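Local atomic coordinates of leucyl-trna synthetase (Plasmodium falciparum, PDB entry 5FOC), a protein that probably charges tRNA(Leu) with leucine using ATP and, through the editing domain that this chain represents, probably deacylates mischarged tRNA. Residues A[333-347]-A[351-363]. The protein carries 2 engineered substitutions. Residues are numbered along the deposited sequence; the frame is centred on the assembly and turned at random.
Sequences YKKQYFEGIMTVDPY and KTFNCRKLAKQNI
Y337 and F353 both hold CG anti to the backbone N (chi1 179° and -176°), and these torsions bring their rings together where helix 333-339 meets helix 352-363 nearly perpendicularly, the segment axes 7.6 Å apart. CD1 of F353 lies over one face of the Y337 ring, offset toward its rim. R356, bent at chi2 and chi3, lays its guanidinium nearly parallel to the Y337 ring (12°), with CD1 of Y337 over one guanidinium face, while NE makes a salt bridge to E131. Water 1 joins NH2 of R356 to the carbonyl O of Y333.

At the start of helix 352-363, N of T352 donates a nearly straight bond of 2.9 Å to O of G340, tilted well above the carbonyl plane. Water 2 donates to O of Y337 and O of G340 and accepts from NZ of K351 and N of F353, bridging one helix end to the next helix start.

Farther along, in the conformer given here, SG of C355 lies over one face of the Y347 ring, a sulfur-aromatic contact, with CD of P346 over the opposite face. Beyond the ring, ND2 of N362 donates to OH of Y347 at 3.0 Å, the amide and ring planes nearly coplanar, while OD1 of N362 accepts a hydrogen bond from NH1 of R365.

This corner between two successive helices of the editing domain, joined through the short strand 341-342, thus combines aromatic and sulfur packing with one water whose four hydrogen-bonding positions are all used.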
loop_
_atom_site.group_PDB
_atom_site.type_symbol
_atom_site.label_atom_id
_atom_site.label_comp_id
_atom_site.label_asym_id
_atom_site.label_seq_id
_atom_site.Cartn_x
_atom_site.Cartn_y
_atom_site.Cartn_z
ATOM N N TYR A 333 -9.286 5.524 -16.575
ATOM C CA TYR A 333 -9.696 4.251 -16.006
ATOM C C TYR A 333 -10.694 3.526 -16.901
ATOM O O TYR A 333 -10.555 2.343 -17.188
ATOM C CB TYR A 333 -10.247 4.474 -14.605
ATOM C CG TYR A 333 -10.933 3.310 -13.941
ATOM C CD1 TYR A 333 -10.236 2.337 -13.250
ATOM C CD2 TYR A 333 -12.339 3.224 -13.960
ATOM C CE1 TYR A 333 -10.889 1.292 -12.623
ATOM C CE2 TYR A 333 -13.020 2.179 -13.327
ATOM C CZ TYR A 333 -12.292 1.217 -12.642
ATOM O OH TYR A 333 -12.913 0.160 -12.009
ATOM N N LYS A 334 -11.738 4.275 -17.323
ATOM C CA LYS A 334 -12.821 3.691 -18.165
ATOM C C LYS A 334 -12.294 3.315 -19.569
ATOM O O LYS A 334 -12.555 2.247 -20.101
ATOM C CB LYS A 334 -14.007 4.672 -18.187
ATOM C CG LYS A 334 -14.906 4.520 -16.957
ATOM C CD LYS A 334 -16.125 5.448 -17.010
ATOM C CE LYS A 334 -16.759 5.648 -15.624
ATOM N NZ LYS A 334 -15.919 6.444 -14.672
ATOM N N LYS A 335 -11.400 4.147 -20.095
ATOM C CA LYS A 335 -10.842 3.894 -21.408
ATOM C C LYS A 335 -9.945 2.657 -21.416
ATOM O O LYS A 335 -10.036 1.820 -22.291
ATOM C CB LYS A 335 -10.066 5.108 -21.899
ATOM C CG LYS A 335 -9.706 5.048 -23.366
ATOM C CD LYS A 335 -9.403 6.439 -23.897
ATOM C CE LYS A 335 -8.959 6.407 -25.347
ATOM N NZ LYS A 335 -10.069 6.118 -26.292
ATOM N N GLN A 336 -9.009 2.581 -20.468
ATOM C CA GLN A 336 -8.234 1.338 -20.326
ATOM C C GLN A 336 -9.102 0.076 -20.139
ATOM O O GLN A 336 -8.844 -0.967 -20.741
ATOM C CB GLN A 336 -7.271 1.471 -19.149
ATOM C CG GLN A 336 -6.156 2.479 -19.389
ATOM C CD GLN A 336 -5.257 2.594 -18.173
ATOM O OE1 GLN A 336 -5.621 2.143 -17.069
ATOM N NE2 GLN A 336 -4.082 3.211 -18.356
ATOM N N TYR A 337 -10.195 0.200 -19.364
ATOM C CA TYR A 337 -10.986 -0.964 -19.023
ATOM C C TYR A 337 -11.672 -1.429 -20.303
ATOM O O TYR A 337 -11.585 -2.597 -20.677
ATOM C CB TYR A 337 -11.998 -0.612 -17.920
ATOM C CG TYR A 337 -12.927 -1.727 -17.469
ATOM C CD1 TYR A 337 -12.449 -2.962 -17.041
ATOM C CD2 TYR A 337 -14.305 -1.521 -17.447
ATOM C CE1 TYR A 337 -13.304 -3.950 -16.597
ATOM C CE2 TYR A 337 -15.187 -2.511 -17.021
ATOM C CZ TYR A 337 -14.694 -3.728 -16.585
ATOM O OH TYR A 337 -15.521 -4.737 -16.186
ATOM N N PHE A 338 -12.351 -0.499 -20.994
ATOM C CA PHE A 338 -13.069 -0.916 -22.185
ATOM C C PHE A 338 -12.258 -1.099 -23.466
ATOM O O PHE A 338 -12.734 -1.773 -24.383
ATOM C CB PHE A 338 -14.229 0.052 -22.448
ATOM C CG PHE A 338 -15.356 -0.067 -21.439
ATOM C CD1 PHE A 338 -16.183 -1.164 -21.449
ATOM C CD2 PHE A 338 -15.562 0.899 -20.468
ATOM C CE1 PHE A 338 -17.222 -1.295 -20.537
ATOM C CE2 PHE A 338 -16.598 0.778 -19.536
ATOM C CZ PHE A 338 -17.415 -0.340 -19.569
ATOM N N GLU A 339 -11.053 -0.525 -23.554
ATOM C CA GLU A 339 -10.362 -0.475 -24.808
ATOM C C GLU A 339 -8.932 -0.976 -24.708
ATOM O O GLU A 339 -8.320 -1.211 -25.721
ATOM C CB GLU A 339 -10.348 0.951 -25.363
ATOM C CG GLU A 339 -11.715 1.491 -25.670
ATOM C CD GLU A 339 -11.677 2.930 -26.139
ATOM O OE1 GLU A 339 -10.785 3.298 -26.917
ATOM O OE2 GLU A 339 -12.541 3.721 -25.712
ATOM N N GLY A 340 -8.470 -1.199 -23.490
ATOM C CA GLY A 340 -7.035 -1.497 -23.312
ATOM C C GLY A 340 -6.718 -2.927 -23.717
ATOM O O GLY A 340 -7.586 -3.820 -23.607
ATOM N N ILE A 341 -5.454 -3.146 -24.133
ATOM C CA ILE A 341 -4.917 -4.480 -24.410
ATOM C C ILE A 341 -3.730 -4.659 -23.464
ATOM O O ILE A 341 -2.888 -3.768 -23.354
ATOM C CB ILE A 341 -4.450 -4.627 -25.875
ATOM C CG1 ILE A 341 -5.630 -4.353 -26.828
ATOM C CG2 ILE A 341 -3.875 -6.013 -26.140
ATOM C CD1 ILE A 341 -5.231 -4.058 -28.252
ATOM N N MET A 342 -3.703 -5.788 -22.778
ATOM C CA MET A 342 -2.564 -6.130 -21.904
ATOM C C MET A 342 -1.287 -6.428 -22.681
ATOM O O MET A 342 -1.293 -7.114 -23.714
ATOM C CB MET A 342 -2.915 -7.332 -21.049
ATOM C CG MET A 342 -4.152 -7.198 -20.149
ATOM S SD MET A 342 -4.255 -5.743 -19.128
ATOM C CE MET A 342 -2.772 -6.028 -18.124
ATOM N N THR A 343 -0.179 -5.966 -22.116
ATOM C CA THR A 343 1.153 -6.105 -22.755
ATOM C C THR A 343 2.214 -6.916 -21.957
ATOM O O THR A 343 3.411 -6.999 -22.361
ATOM C CB THR A 343 1.739 -4.720 -23.061
ATOM O OG1 THR A 343 1.851 -3.981 -21.842
ATOM C CG2 THR A 343 0.875 -3.972 -24.063
ATOM N N VAL A 344 1.775 -7.514 -20.855
ATOM C CA VAL A 344 2.666 -8.240 -19.906
ATOM C C VAL A 344 2.164 -9.627 -19.596
ATOM O O VAL A 344 0.920 -9.867 -19.604
ATOM C CB VAL A 344 2.835 -7.440 -18.585
ATOM C CG1 VAL A 344 3.575 -6.131 -18.883
ATOM C CG2 VAL A 344 1.465 -7.172 -17.910
ATOM N N ASP A 345 3.079 -10.567 -19.344
ATOM C CA ASP A 345 2.714 -11.880 -18.862
ATOM C C ASP A 345 1.978 -11.820 -17.536
ATOM O O ASP A 345 2.281 -10.962 -16.714
ATOM C CB ASP A 345 3.964 -12.799 -18.620
ATOM C CG ASP A 345 4.697 -13.184 -19.875
ATOM O OD1 ASP A 345 4.212 -13.027 -21.006
ATOM O OD2 ASP A 345 5.815 -13.702 -19.686
ATOM N N PRO A 346 1.009 -12.721 -17.313
ATOM C CA PRO A 346 0.630 -13.802 -18.233
ATOM C C PRO A 346 -0.550 -13.423 -19.175
ATOM O O PRO A 346 -1.301 -14.319 -19.607
ATOM C CB PRO A 346 0.218 -14.927 -17.259
ATOM C CG PRO A 346 -0.367 -14.201 -16.105
ATOM C CD PRO A 346 0.417 -12.916 -15.975
ATOM N N TYR A 347 -0.687 -12.137 -19.531
ATOM C CA TYR A 347 -1.919 -11.630 -20.143
ATOM C C TYR A 347 -1.680 -11.105 -21.543
ATOM O O TYR A 347 -2.550 -10.427 -22.078
ATOM C CB TYR A 347 -2.487 -10.495 -19.282
ATOM C CG TYR A 347 -2.773 -10.915 -17.864
ATOM C CD1 TYR A 347 -3.632 -12.004 -17.576
ATOM C CD2 TYR A 347 -2.229 -10.218 -16.812
ATOM C CE1 TYR A 347 -3.871 -12.397 -16.265
ATOM C CE2 TYR A 347 -2.453 -10.599 -15.499
ATOM C CZ TYR A 347 -3.262 -11.685 -15.218
ATOM O OH TYR A 347 -3.468 -12.034 -13.891
ATOM N N LYS A 351 -7.601 -8.642 -23.653
ATOM C CA LYS A 351 -8.145 -7.361 -23.396
ATOM C C LYS A 351 -8.153 -7.059 -21.903
ATOM O O LYS A 351 -8.453 -7.927 -21.086
ATOM C CB LYS A 351 -9.596 -7.370 -23.915
ATOM C CG LYS A 351 -9.654 -7.520 -25.442
ATOM C CD LYS A 351 -9.273 -6.249 -26.200
ATOM C CE LYS A 351 -10.483 -5.374 -26.538
ATOM N NZ LYS A 351 -11.000 -4.615 -25.364
ATOM N N THR A 352 -7.869 -5.814 -21.567
ATOM C CA THR A 352 -7.896 -5.358 -20.191
ATOM C C THR A 352 -9.244 -5.653 -19.533
ATOM O O THR A 352 -9.332 -6.008 -18.367
ATOM C CB THR A 352 -7.557 -3.865 -20.150
ATOM O OG1 THR A 352 -6.279 -3.631 -20.796
ATOM C CG2 THR A 352 -7.543 -3.333 -18.776
ATOM N N PHE A 353 -10.305 -5.517 -20.317
ATOM C CA PHE A 353 -11.619 -5.805 -19.767
ATOM C C PHE A 353 -11.732 -7.191 -19.129
ATOM O O PHE A 353 -12.265 -7.320 -18.015
ATOM C CB PHE A 353 -12.629 -5.643 -20.873
ATOM C CG PHE A 353 -14.049 -5.817 -20.413
ATOM C CD1 PHE A 353 -14.748 -4.751 -19.869
ATOM C CD2 PHE A 353 -14.654 -7.054 -20.476
ATOM C CE1 PHE A 353 -16.095 -4.923 -19.473
ATOM C CE2 PHE A 353 -15.975 -7.217 -20.075
ATOM C CZ PHE A 353 -16.670 -6.161 -19.529
ATOM N N ASN A 354 -11.180 -8.204 -19.817
ATOM C CA ASN A 354 -11.191 -9.571 -19.326
ATOM C C ASN A 354 -10.118 -9.757 -18.201
ATOM O O ASN A 354 -10.351 -10.430 -17.166
ATOM C CB ASN A 354 -10.983 -10.550 -20.509
ATOM C CG ASN A 354 -12.061 -10.423 -21.616
ATOM O OD1 ASN A 354 -11.737 -10.175 -22.804
ATOM N ND2 ASN A 354 -13.302 -10.595 -21.250
ATOM N N CYS A 355 -8.955 -9.135 -18.394
ATOM C CA CYS A 355 -7.819 -9.328 -17.504
ATOM C C CYS A 355 -8.070 -8.831 -16.085
ATOM O O CYS A 355 -7.585 -9.412 -15.105
ATOM C CB CYS A 355 -6.628 -8.582 -18.064
ATOM S SG CYS A 355 -5.152 -8.880 -17.090
ATOM N N ARG A 356 -8.797 -7.709 -15.990
ATOM C CA ARG A 356 -9.282 -7.167 -14.703
ATOM C C ARG A 356 -9.843 -8.282 -13.796
ATOM O O ARG A 356 -9.516 -8.382 -12.601
ATOM C CB ARG A 356 -10.390 -6.167 -15.004
ATOM C CG ARG A 356 -11.185 -5.658 -13.806
ATOM C CD ARG A 356 -10.310 -4.891 -12.857
ATOM N NE ARG A 356 -9.553 -3.853 -13.558
ATOM C CZ ARG A 356 -10.005 -2.657 -13.920
ATOM N NH1 ARG A 356 -11.288 -2.285 -13.688
ATOM N NH2 ARG A 356 -9.187 -1.814 -14.543
ATOM N N LYS A 357 -10.706 -9.117 -14.383
ATOM C CA LYS A 357 -11.362 -10.199 -13.645
ATOM C C LYS A 357 -10.382 -11.321 -13.328
ATOM O O LYS A 357 -10.353 -11.780 -12.200
ATOM C CB LYS A 357 -12.659 -10.733 -14.368
ATOM C CG LYS A 357 -13.850 -9.774 -14.411
ATOM C CD LYS A 357 -14.993 -10.354 -15.274
ATOM C CE LYS A 357 -16.150 -9.375 -15.628
ATOM N NZ LYS A 357 -16.836 -9.531 -17.002
ATOM N N LEU A 358 -9.544 -11.703 -14.300
ATOM C CA LEU A 358 -8.615 -12.801 -14.121
ATOM C C LEU A 358 -7.587 -12.434 -13.082
ATOM O O LEU A 358 -7.275 -13.249 -12.219
ATOM C CB LEU A 358 -7.900 -13.167 -15.430
ATOM C CG LEU A 358 -8.740 -13.826 -16.513
ATOM C CD1 LEU A 358 -7.847 -14.172 -17.675
ATOM C CD2 LEU A 358 -9.425 -15.103 -16.037
ATOM N N ALA A 359 -7.082 -11.199 -13.152
ATOM C CA ALA A 359 -6.027 -10.751 -12.226
ATOM C C ALA A 359 -6.548 -10.722 -10.783
ATOM O O ALA A 359 -5.859 -11.148 -9.853
ATOM C CB ALA A 359 -5.484 -9.402 -12.640
ATOM N N LYS A 360 -7.782 -10.250 -10.605
ATOM C CA LYS A 360 -8.445 -10.361 -9.294
ATOM C C LYS A 360 -8.497 -11.796 -8.789
ATOM O O LYS A 360 -8.155 -12.048 -7.630
ATOM C CB LYS A 360 -9.865 -9.819 -9.334
ATOM C CG LYS A 360 -9.939 -8.345 -9.140
ATOM C CD LYS A 360 -11.439 -7.978 -9.058
ATOM C CE LYS A 360 -11.613 -6.503 -8.775
ATOM N NZ LYS A 360 -13.033 -6.106 -8.861
ATOM N N GLN A 361 -8.939 -12.714 -9.668
ATOM C CA GLN A 361 -8.965 -14.152 -9.377
ATOM C C GLN A 361 -7.578 -14.700 -8.977
ATOM O O GLN A 361 -7.472 -15.408 -7.977
ATOM C CB GLN A 361 -9.536 -14.967 -10.568
ATOM C CG GLN A 361 -11.039 -14.725 -10.810
ATOM C CD GLN A 361 -11.577 -15.400 -12.065
ATOM O OE1 GLN A 361 -10.889 -16.190 -12.712
ATOM N NE2 GLN A 361 -12.833 -15.095 -12.409
ATOM N N ASN A 362 -6.531 -14.346 -9.734
ATOM C CA ASN A 362 -5.217 -14.946 -9.563
ATOM C C ASN A 362 -4.608 -14.421 -8.296
ATOM O O ASN A 362 -4.014 -15.188 -7.516
ATOM C CB ASN A 362 -4.306 -14.657 -10.769
ATOM C CG ASN A 362 -4.748 -15.392 -12.038
ATOM O OD1 ASN A 362 -5.319 -16.497 -11.983
ATOM N ND2 ASN A 362 -4.467 -14.791 -13.195
ATOM N N ILE A 363 -4.767 -13.116 -8.074
ATOM C CA ILE A 363 -4.211 -12.495 -6.867
ATOM C C ILE A 363 -4.791 -13.131 -5.615
ATOM O O ILE A 363 -4.031 -13.476 -4.694
ATOM C CB ILE A 363 -4.425 -10.981 -6.853
ATOM C CG1 ILE A 363 -3.547 -10.347 -7.931
ATOM C CG2 ILE A 363 -4.211 -10.388 -5.448
ATOM C CD1 ILE A 363 -3.792 -8.880 -8.190
HETATM O O HOH W 1 -9.288 0.499 -15.646
HETATM O O HOH W 2 -10.190 -4.019 -22.832
#